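Long-range contacts in HTH-type transcriptional regulator LysG (Mycobacterium tuberculosis, PDB 3ISP), which probably activates expression of the exporter LysE and represses its own gene, binding DNA as a homodimeric LysR-type transcriptional regulator: residues R70-E81 against W271-A279; M163-F173 against A231-E242. All coordinates share one frame; numbering follows the deposited sequence.

Interaction 1: R70-E81 against W271-A279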
# COMPACT_ATOMS: atom_id res chain seq x y z
N ARG A 70 18.87 11.92 -4.93
CA ARG A 70 19.03 12.37 -6.30
C ARG A 70 20.24 13.29 -6.39
O ARG A 70 21.11 13.12 -7.25
CB ARG A 70 17.77 13.11 -6.76
CG ARG A 70 17.83 13.62 -8.18
CD ARG A 70 16.48 14.12 -8.65
NE ARG A 70 16.13 15.38 -8.01
CZ ARG A 70 15.22 15.51 -7.06
NH1 ARG A 70 14.54 14.44 -6.63
NH2 ARG A 70 14.98 16.70 -6.54
N LEU A 71 20.29 14.27 -5.49
CA LEU A 71 21.39 15.22 -5.43
C LEU A 71 22.74 14.53 -5.41
O LEU A 71 23.67 14.94 -6.10
CB LEU A 71 21.26 16.10 -4.19
CG LEU A 71 22.34 17.16 -4.04
CD1 LEU A 71 22.32 18.11 -5.23
CD2 LEU A 71 22.17 17.93 -2.75
N ALA A 72 22.85 13.47 -4.62
CA ALA A 72 24.09 12.74 -4.52
C ALA A 72 24.49 12.16 -5.88
O ALA A 72 25.67 12.16 -6.25
CB ALA A 72 23.98 11.64 -3.47
N ALA A 73 23.51 11.67 -6.63
CA ALA A 73 23.79 10.95 -7.87
C ALA A 73 24.04 11.87 -9.05
O ALA A 73 24.84 11.55 -9.93
CB ALA A 73 22.69 9.96 -8.18
N GLN A 74 23.36 13.01 -9.09
CA GLN A 74 23.60 13.96 -10.16
C GLN A 74 24.99 14.52 -9.94
O GLN A 74 25.75 14.72 -10.87
CB GLN A 74 22.53 15.06 -10.16
CG GLN A 74 21.11 14.52 -10.09
CD GLN A 74 20.04 15.59 -10.22
OE1 GLN A 74 19.99 16.55 -9.46
NE2 GLN A 74 19.17 15.41 -11.20
N THR A 75 25.32 14.74 -8.67
CA THR A 75 26.62 15.26 -8.30
C THR A 75 27.73 14.28 -8.67
O THR A 75 28.79 14.68 -9.15
CB THR A 75 26.68 15.56 -6.79
OG1 THR A 75 26.18 16.88 -6.56
CG2 THR A 75 28.09 15.45 -6.27
N ALA A 76 27.48 13.00 -8.44
CA ALA A 76 28.44 11.95 -8.74
C ALA A 76 28.74 11.85 -10.24
O ALA A 76 29.85 11.50 -10.64
CB ALA A 76 27.95 10.61 -8.21
N LEU A 77 27.73 12.14 -11.06
CA LEU A 77 27.90 12.10 -12.51
C LEU A 77 28.57 13.38 -12.99
O LEU A 77 29.50 13.34 -13.79
CB LEU A 77 26.57 11.91 -13.23
CG LEU A 77 26.64 12.07 -14.74
CD1 LEU A 77 27.37 10.91 -15.39
CD2 LEU A 77 25.26 12.20 -15.30
N LEU A 78 28.09 14.51 -12.47
CA LEU A 78 28.70 15.80 -12.75
C LEU A 78 30.18 15.76 -12.41
O LEU A 78 31.02 16.22 -13.18
CB LEU A 78 28.02 16.90 -11.94
CG LEU A 78 26.70 17.39 -12.52
CD1 LEU A 78 26.18 18.59 -11.74
CD2 LEU A 78 26.89 17.73 -13.99
N GLU A 79 30.48 15.19 -11.26
CA GLU A 79 31.86 15.10 -10.81
C GLU A 79 32.74 14.25 -11.74
O GLU A 79 33.82 14.68 -12.13
CB GLU A 79 31.92 14.57 -9.39
CG GLU A 79 33.30 14.21 -8.92
CD GLU A 79 33.28 13.61 -7.53
OE1 GLU A 79 32.90 14.33 -6.58
OE2 GLU A 79 33.61 12.41 -7.41
N SER A 80 32.29 13.06 -12.10
CA SER A 80 33.13 12.16 -12.89
C SER A 80 33.30 12.64 -14.34
O SER A 80 34.23 12.25 -15.03
CB SER A 80 32.69 10.69 -12.79
OG SER A 80 31.55 10.38 -13.58
N GLU A 81 32.40 13.50 -14.78
CA GLU A 81 32.56 14.15 -16.08
C GLU A 81 33.49 15.37 -16.03
O GLU A 81 34.26 15.60 -16.95
CB GLU A 81 31.21 14.58 -16.62
CG GLU A 81 30.43 13.48 -17.24
CD GLU A 81 29.27 14.02 -18.02
OE1 GLU A 81 28.72 15.06 -17.59
OE2 GLU A 81 28.93 13.43 -19.06
N TRP A 271 17.60 13.96 -16.16
CA TRP A 271 18.19 14.94 -15.25
C TRP A 271 18.39 16.30 -15.90
O TRP A 271 19.15 16.42 -16.86
CB TRP A 271 19.53 14.47 -14.71
CG TRP A 271 19.44 13.38 -13.70
CD1 TRP A 271 18.33 13.02 -12.99
CD2 TRP A 271 20.50 12.53 -13.26
NE1 TRP A 271 18.64 11.98 -12.15
CE2 TRP A 271 19.96 11.66 -12.29
CE3 TRP A 271 21.85 12.41 -13.60
CZ2 TRP A 271 20.73 10.68 -11.66
CZ3 TRP A 271 22.61 11.43 -12.97
CH2 TRP A 271 22.05 10.58 -12.01
N LYS A 272 17.73 17.31 -15.35
CA LYS A 272 17.97 18.69 -15.75
C LYS A 272 19.32 19.16 -15.21
O LYS A 272 19.45 19.48 -14.03
CB LYS A 272 16.85 19.59 -15.25
CG LYS A 272 16.99 21.05 -15.66
CD LYS A 272 15.70 21.82 -15.37
CE LYS A 272 15.26 21.66 -13.92
NZ LYS A 272 13.80 21.91 -13.74
N LEU A 273 20.31 19.19 -16.09
CA LEU A 273 21.65 19.63 -15.76
C LEU A 273 22.46 19.57 -17.02
O LEU A 273 21.96 19.13 -18.05
CB LEU A 273 22.27 18.74 -14.68
CG LEU A 273 22.24 17.22 -14.86
CD1 LEU A 273 23.16 16.78 -15.98
CD2 LEU A 273 22.61 16.53 -13.56
N ASP A 274 23.71 20.01 -16.96
CA ASP A 274 24.62 19.89 -18.10
C ASP A 274 25.41 18.59 -18.04
O ASP A 274 25.97 18.23 -17.00
CB ASP A 274 25.57 21.07 -18.16
CG ASP A 274 24.89 22.34 -18.63
OD1 ASP A 274 23.80 22.23 -19.23
OD2 ASP A 274 25.46 23.43 -18.39
N SER A 275 25.47 17.88 -19.15
CA SER A 275 26.23 16.65 -19.17
C SER A 275 26.39 16.17 -20.60
O SER A 275 25.42 15.88 -21.28
CB SER A 275 25.53 15.58 -18.34
OG SER A 275 26.33 14.42 -18.24
N PRO A 276 27.63 16.13 -21.07
CA PRO A 276 27.85 15.54 -22.39
C PRO A 276 27.26 14.13 -22.48
O PRO A 276 26.71 13.78 -23.53
CB PRO A 276 29.37 15.54 -22.51
CG PRO A 276 29.79 16.72 -21.69
CD PRO A 276 28.85 16.75 -20.52
N ILE A 277 27.33 13.34 -21.42
CA ILE A 277 26.75 11.99 -21.48
C ILE A 277 25.23 12.04 -21.59
O ILE A 277 24.65 11.36 -22.42
CB ILE A 277 27.17 11.08 -20.31
CG1 ILE A 277 28.68 11.01 -20.19
CG2 ILE A 277 26.69 9.67 -20.56
CD1 ILE A 277 29.15 10.34 -18.90
N ILE A 278 24.58 12.85 -20.76
CA ILE A 278 23.13 13.00 -20.85
C ILE A 278 22.65 13.45 -22.24
O ILE A 278 21.89 12.75 -22.91
CB ILE A 278 22.57 13.95 -19.79
CG1 ILE A 278 22.93 13.45 -18.39
CG2 ILE A 278 21.07 14.09 -19.94
CD1 ILE A 278 22.74 11.97 -18.22
N ALA A 279 23.09 14.62 -22.67
CA ALA A 279 22.73 15.11 -24.00
C ALA A 279 22.91 14.04 -25.07
O ALA A 279 22.04 13.84 -25.92
CB ALA A 279 23.53 16.37 -24.34
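W271, the last residue of strand 255-271, presents its indole to one flank of helix 66-82, where Q74 lies across it. Q74 CG sits over the ring face, 3.9 Å from the centroid of the five-membered ring and 15° off its normal, which makes a CH-pi contact. The amide of Q74 stands almost perpendicular to the indole (88°), with Q74 NE2 above W271 CD1 and CG. L77 arrives from another direction: its CD2 meets the ring at the edge, in plane, 3.6 Å from W271 CZ3, while A73 CB lies 3.9 Å from W271 CH2. Next comes L273, whose CD2 lies 3.7 Å from Q74 CB, on the aliphatic root of the same glutamine. At D274 the chain offers its backbone, and the carbonyl O faces CD2 of L78.

S275 changes the chemistry. Its hydroxyl, turned by chi1 (-173°) away from the backbone N, donates to E81 OE1 at 2.6 Å, reaching the oxygen from above the carboxylate plane. The same OG, as N-cap of helix 276-288, takes a weak bond from I278 N, so one hydroxyl links E81 to the first turn of that helix. I277 N also points at E81 OE2, a bond that remains doubtful because that oxygen is modelled too near the I277 side chain. A carboxylate at this helix start would probably be stabilised by the helix dipole. The isoleucines finish the contact, I277 CD1 packing against L77 CD1 at 4.0 Å and I278 CD1 against L77 CD2 at 3.9 Å.

Helix 66-82, the LysR-family linker helix, packs on helix 9-20 through L71 and A72 and on L78 of the second subunit. The contact joins it to helix 276-288 and the end of strand 255-271, which neighbours strand 155-169 in the six-stranded sheet.

Interaction 2: M163-F173 against A231-E242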
# COMPACT_ATOMS: atom_id res chain seq x y z
N MET A 163 2.77 6.75 -29.44
CA MET A 163 2.72 5.33 -29.83
C MET A 163 1.27 4.98 -30.10
O MET A 163 0.39 5.32 -29.31
CB MET A 163 3.31 4.45 -28.70
CG MET A 163 3.14 2.94 -28.86
SD MET A 163 4.21 1.95 -27.78
CE MET A 163 3.99 2.85 -26.26
N ARG A 164 0.98 4.33 -31.22
CA ARG A 164 -0.40 3.93 -31.49
C ARG A 164 -0.70 2.50 -31.02
O ARG A 164 0.10 1.59 -31.22
CB ARG A 164 -0.77 4.07 -32.96
CG ARG A 164 -2.18 3.60 -33.24
CD ARG A 164 -2.74 4.21 -34.50
NE ARG A 164 -2.73 5.67 -34.45
CZ ARG A 164 -2.68 6.44 -35.52
NH1 ARG A 164 -2.65 5.91 -36.73
NH2 ARG A 164 -2.65 7.76 -35.39
N TYR A 165 -1.87 2.33 -30.41
CA TYR A 165 -2.30 1.02 -29.92
C TYR A 165 -3.55 0.52 -30.66
O TYR A 165 -4.60 1.16 -30.61
CB TYR A 165 -2.60 1.09 -28.42
CG TYR A 165 -1.37 1.12 -27.55
CD1 TYR A 165 -0.81 -0.05 -27.08
CD2 TYR A 165 -0.78 2.33 -27.20
CE1 TYR A 165 0.30 -0.03 -26.28
CE2 TYR A 165 0.35 2.35 -26.40
CZ TYR A 165 0.89 1.17 -25.95
OH TYR A 165 2.01 1.18 -25.16
N LEU A 166 -3.43 -0.64 -31.31
CA LEU A 166 -4.55 -1.27 -32.04
C LEU A 166 -5.18 -2.35 -31.18
O LEU A 166 -4.48 -3.17 -30.62
CB LEU A 166 -4.04 -1.91 -33.33
CG LEU A 166 -3.21 -0.93 -34.15
CD1 LEU A 166 -2.64 -1.55 -35.41
CD2 LEU A 166 -4.09 0.26 -34.49
N PRO A 167 -6.52 -2.35 -31.09
CA PRO A 167 -7.23 -3.41 -30.36
C PRO A 167 -7.28 -4.67 -31.20
O PRO A 167 -7.94 -4.67 -32.24
CB PRO A 167 -8.66 -2.86 -30.22
CG PRO A 167 -8.65 -1.51 -30.92
CD PRO A 167 -7.44 -1.47 -31.80
N VAL A 168 -6.59 -5.74 -30.79
CA VAL A 168 -6.46 -6.89 -31.66
C VAL A 168 -6.77 -8.24 -31.01
O VAL A 168 -7.01 -8.32 -29.80
CB VAL A 168 -5.08 -6.94 -32.35
CG1 VAL A 168 -4.99 -5.90 -33.42
CG2 VAL A 168 -3.98 -6.77 -31.33
N ALA A 169 -6.77 -9.28 -31.84
CA ALA A 169 -7.04 -10.65 -31.43
C ALA A 169 -6.82 -11.56 -32.63
O ALA A 169 -6.68 -11.08 -33.75
CB ALA A 169 -8.47 -10.80 -30.92
N SER A 170 -6.79 -12.86 -32.38
CA SER A 170 -6.66 -13.83 -33.45
C SER A 170 -8.03 -14.09 -34.06
O SER A 170 -9.05 -13.84 -33.42
CB SER A 170 -6.10 -15.13 -32.90
OG SER A 170 -7.06 -15.73 -32.05
N ARG A 171 -8.05 -14.59 -35.30
CA ARG A 171 -9.30 -14.79 -36.02
C ARG A 171 -10.24 -15.78 -35.31
O ARG A 171 -11.45 -15.53 -35.22
CB ARG A 171 -9.04 -15.23 -37.46
CG ARG A 171 -7.87 -14.53 -38.12
CD ARG A 171 -8.03 -14.44 -39.62
NE ARG A 171 -6.95 -13.64 -40.21
CZ ARG A 171 -7.11 -12.77 -41.20
NH1 ARG A 171 -8.32 -12.56 -41.71
NH2 ARG A 171 -6.07 -12.09 -41.66
N PRO A 172 -9.68 -16.90 -34.80
CA PRO A 172 -10.49 -17.79 -33.97
C PRO A 172 -11.18 -17.04 -32.84
O PRO A 172 -12.38 -17.24 -32.64
CB PRO A 172 -9.46 -18.77 -33.42
CG PRO A 172 -8.43 -18.85 -34.49
CD PRO A 172 -8.34 -17.45 -35.05
N PHE A 173 -10.46 -16.17 -32.13
CA PHE A 173 -11.10 -15.37 -31.09
C PHE A 173 -12.26 -14.52 -31.60
O PHE A 173 -13.30 -14.43 -30.95
CB PHE A 173 -10.12 -14.47 -30.32
CG PHE A 173 -10.80 -13.65 -29.26
CD1 PHE A 173 -10.97 -14.15 -27.98
CD2 PHE A 173 -11.34 -12.42 -29.57
CE1 PHE A 173 -11.64 -13.42 -27.01
CE2 PHE A 173 -12.00 -11.68 -28.60
CZ PHE A 173 -12.15 -12.19 -27.32
N ALA A 231 -2.68 -13.43 -26.69
CA ALA A 231 -3.48 -12.97 -27.82
C ALA A 231 -3.40 -13.97 -28.95
O ALA A 231 -4.41 -14.34 -29.53
CB ALA A 231 -3.04 -11.60 -28.28
N ARG A 232 -2.18 -14.41 -29.27
CA ARG A 232 -2.01 -15.38 -30.34
C ARG A 232 -2.79 -16.67 -30.06
O ARG A 232 -3.29 -17.31 -30.98
CB ARG A 232 -0.53 -15.67 -30.57
CG ARG A 232 0.14 -14.71 -31.52
CD ARG A 232 1.61 -15.10 -31.73
NE ARG A 232 2.33 -14.14 -32.57
CZ ARG A 232 2.25 -14.09 -33.90
NH1 ARG A 232 1.48 -14.94 -34.56
NH2 ARG A 232 2.95 -13.18 -34.57
N ALA A 233 -2.89 -17.02 -28.78
CA ALA A 233 -3.62 -18.20 -28.33
C ALA A 233 -5.12 -17.94 -28.05
O ALA A 233 -5.74 -18.60 -27.22
CB ALA A 233 -2.95 -18.77 -27.09
N GLY A 234 -5.69 -16.96 -28.74
CA GLY A 234 -7.10 -16.66 -28.61
C GLY A 234 -7.72 -16.49 -27.23
O GLY A 234 -8.94 -16.56 -27.09
N LEU A 235 -6.90 -16.25 -26.22
CA LEU A 235 -7.44 -16.00 -24.88
C LEU A 235 -8.36 -14.78 -24.80
O LEU A 235 -9.34 -14.78 -24.05
CB LEU A 235 -6.31 -15.84 -23.87
CG LEU A 235 -5.96 -17.08 -23.06
CD1 LEU A 235 -4.94 -16.75 -21.96
CD2 LEU A 235 -7.23 -17.66 -22.46
N GLY A 236 -8.05 -13.74 -25.56
CA GLY A 236 -8.80 -12.50 -25.49
C GLY A 236 -8.28 -11.44 -26.42
O GLY A 236 -7.26 -11.65 -27.08
N TRP A 237 -8.97 -10.31 -26.50
CA TRP A 237 -8.47 -9.15 -27.27
C TRP A 237 -7.72 -8.21 -26.32
O TRP A 237 -7.98 -8.19 -25.11
CB TRP A 237 -9.61 -8.40 -27.98
CG TRP A 237 -10.55 -7.68 -27.04
CD1 TRP A 237 -11.64 -8.20 -26.41
CD2 TRP A 237 -10.46 -6.32 -26.60
NE1 TRP A 237 -12.24 -7.25 -25.62
CE2 TRP A 237 -11.53 -6.09 -25.72
CE3 TRP A 237 -9.57 -5.27 -26.87
CZ2 TRP A 237 -11.74 -4.85 -25.11
CZ3 TRP A 237 -9.79 -4.05 -26.26
CH2 TRP A 237 -10.86 -3.85 -25.38
N GLY A 238 -6.78 -7.45 -26.89
CA GLY A 238 -5.97 -6.52 -26.12
C GLY A 238 -5.32 -5.44 -26.97
O GLY A 238 -5.23 -5.56 -28.18
N MET A 239 -4.85 -4.37 -26.32
CA MET A 239 -4.20 -3.28 -27.04
C MET A 239 -2.70 -3.54 -27.27
O MET A 239 -1.94 -3.78 -26.33
CB MET A 239 -4.42 -1.97 -26.31
CG MET A 239 -5.83 -1.75 -25.81
SD MET A 239 -7.00 -1.29 -27.09
CE MET A 239 -5.96 -0.53 -28.32
N PHE A 240 -2.29 -3.46 -28.53
CA PHE A 240 -0.92 -3.76 -28.92
C PHE A 240 -0.25 -2.59 -29.62
O PHE A 240 -0.82 -1.97 -30.52
CB PHE A 240 -0.90 -4.94 -29.89
CG PHE A 240 -0.91 -6.29 -29.22
CD1 PHE A 240 0.23 -7.07 -29.19
CD2 PHE A 240 -2.06 -6.78 -28.63
CE1 PHE A 240 0.23 -8.32 -28.58
CE2 PHE A 240 -2.06 -8.03 -28.03
CZ PHE A 240 -0.91 -8.80 -28.00
N PRO A 241 0.99 -2.28 -29.23
CA PRO A 241 1.72 -1.28 -30.00
C PRO A 241 1.65 -1.70 -31.46
O PRO A 241 1.94 -2.85 -31.75
CB PRO A 241 3.16 -1.42 -29.49
CG PRO A 241 3.00 -1.93 -28.11
CD PRO A 241 1.81 -2.86 -28.15
N GLU A 242 1.27 -0.79 -32.34
CA GLU A 242 1.16 -1.14 -33.75
C GLU A 242 2.40 -1.78 -34.32
O GLU A 242 2.29 -2.71 -35.11
CB GLU A 242 0.75 0.06 -34.59
CG GLU A 242 0.63 -0.27 -36.06
CD GLU A 242 0.48 0.95 -36.92
OE1 GLU A 242 -0.44 1.75 -36.64
OE2 GLU A 242 1.27 1.11 -37.87
O HOH W 1 -6.75 -13.23 -29.11
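Y165-V168 pairs antiparallel with G238-P241, the strand axes 141° apart, through two hydrogen-bonded pairs, L166 with F240 and V168 with G238; E242 N extends the ladder to R164 O at 2.9 Å. One face carries Y165, P167, M239 and P241. The M239 chain folds back at chi2 (-76°), bringing CE to 3.7 Å from Y165 CB and 3.9 Å from P167 CG, while P241 CD lies 3.7 Å from Y165 CE1. On the other face V168 CG2 packs beside F240 CD2, the two side chains crossing at about a right angle, and L166 CD1 touches E242 CG at 3.6 Å. Beyond the ladder, F173 spreads one ring face over the G236-W237 peptide. A water accepts from S170 N and donates to A231 O and G236 O, linking the start of helix 171-177 to the end of helix 224-232 and the loop at G236.

Y165 OH bonds to D104 and R164 pairs with D263, so these polar tips find their main partners outside the pairing. Backbone bonds thus fix the register of 238-241, an outermost strand of the regulatory domain's sheet within the chain, while largely apolar side chains line both faces of this strand pair.

Both contacts are mostly buried, yet they lie on opposite sides of the chain's centre, their own centres about 41 Å apart and their nearest atoms about 20 Å apart. Interaction 1 joins two regions, the linker helix and the regulatory domain, so side chains do the work: an indole, leucines and a carboxylate at a helix start, beside the second subunit. Interaction 2 stays within the regulatory domain and relies on backbone pairing. Strand 255-271 relates them: its last residue, W271, belongs to interaction 1, while its earlier part pairs with strand 155-169, whose end forms one side of interaction 2. In sequence, interaction 2 falls wholly between the two segments of interaction 1.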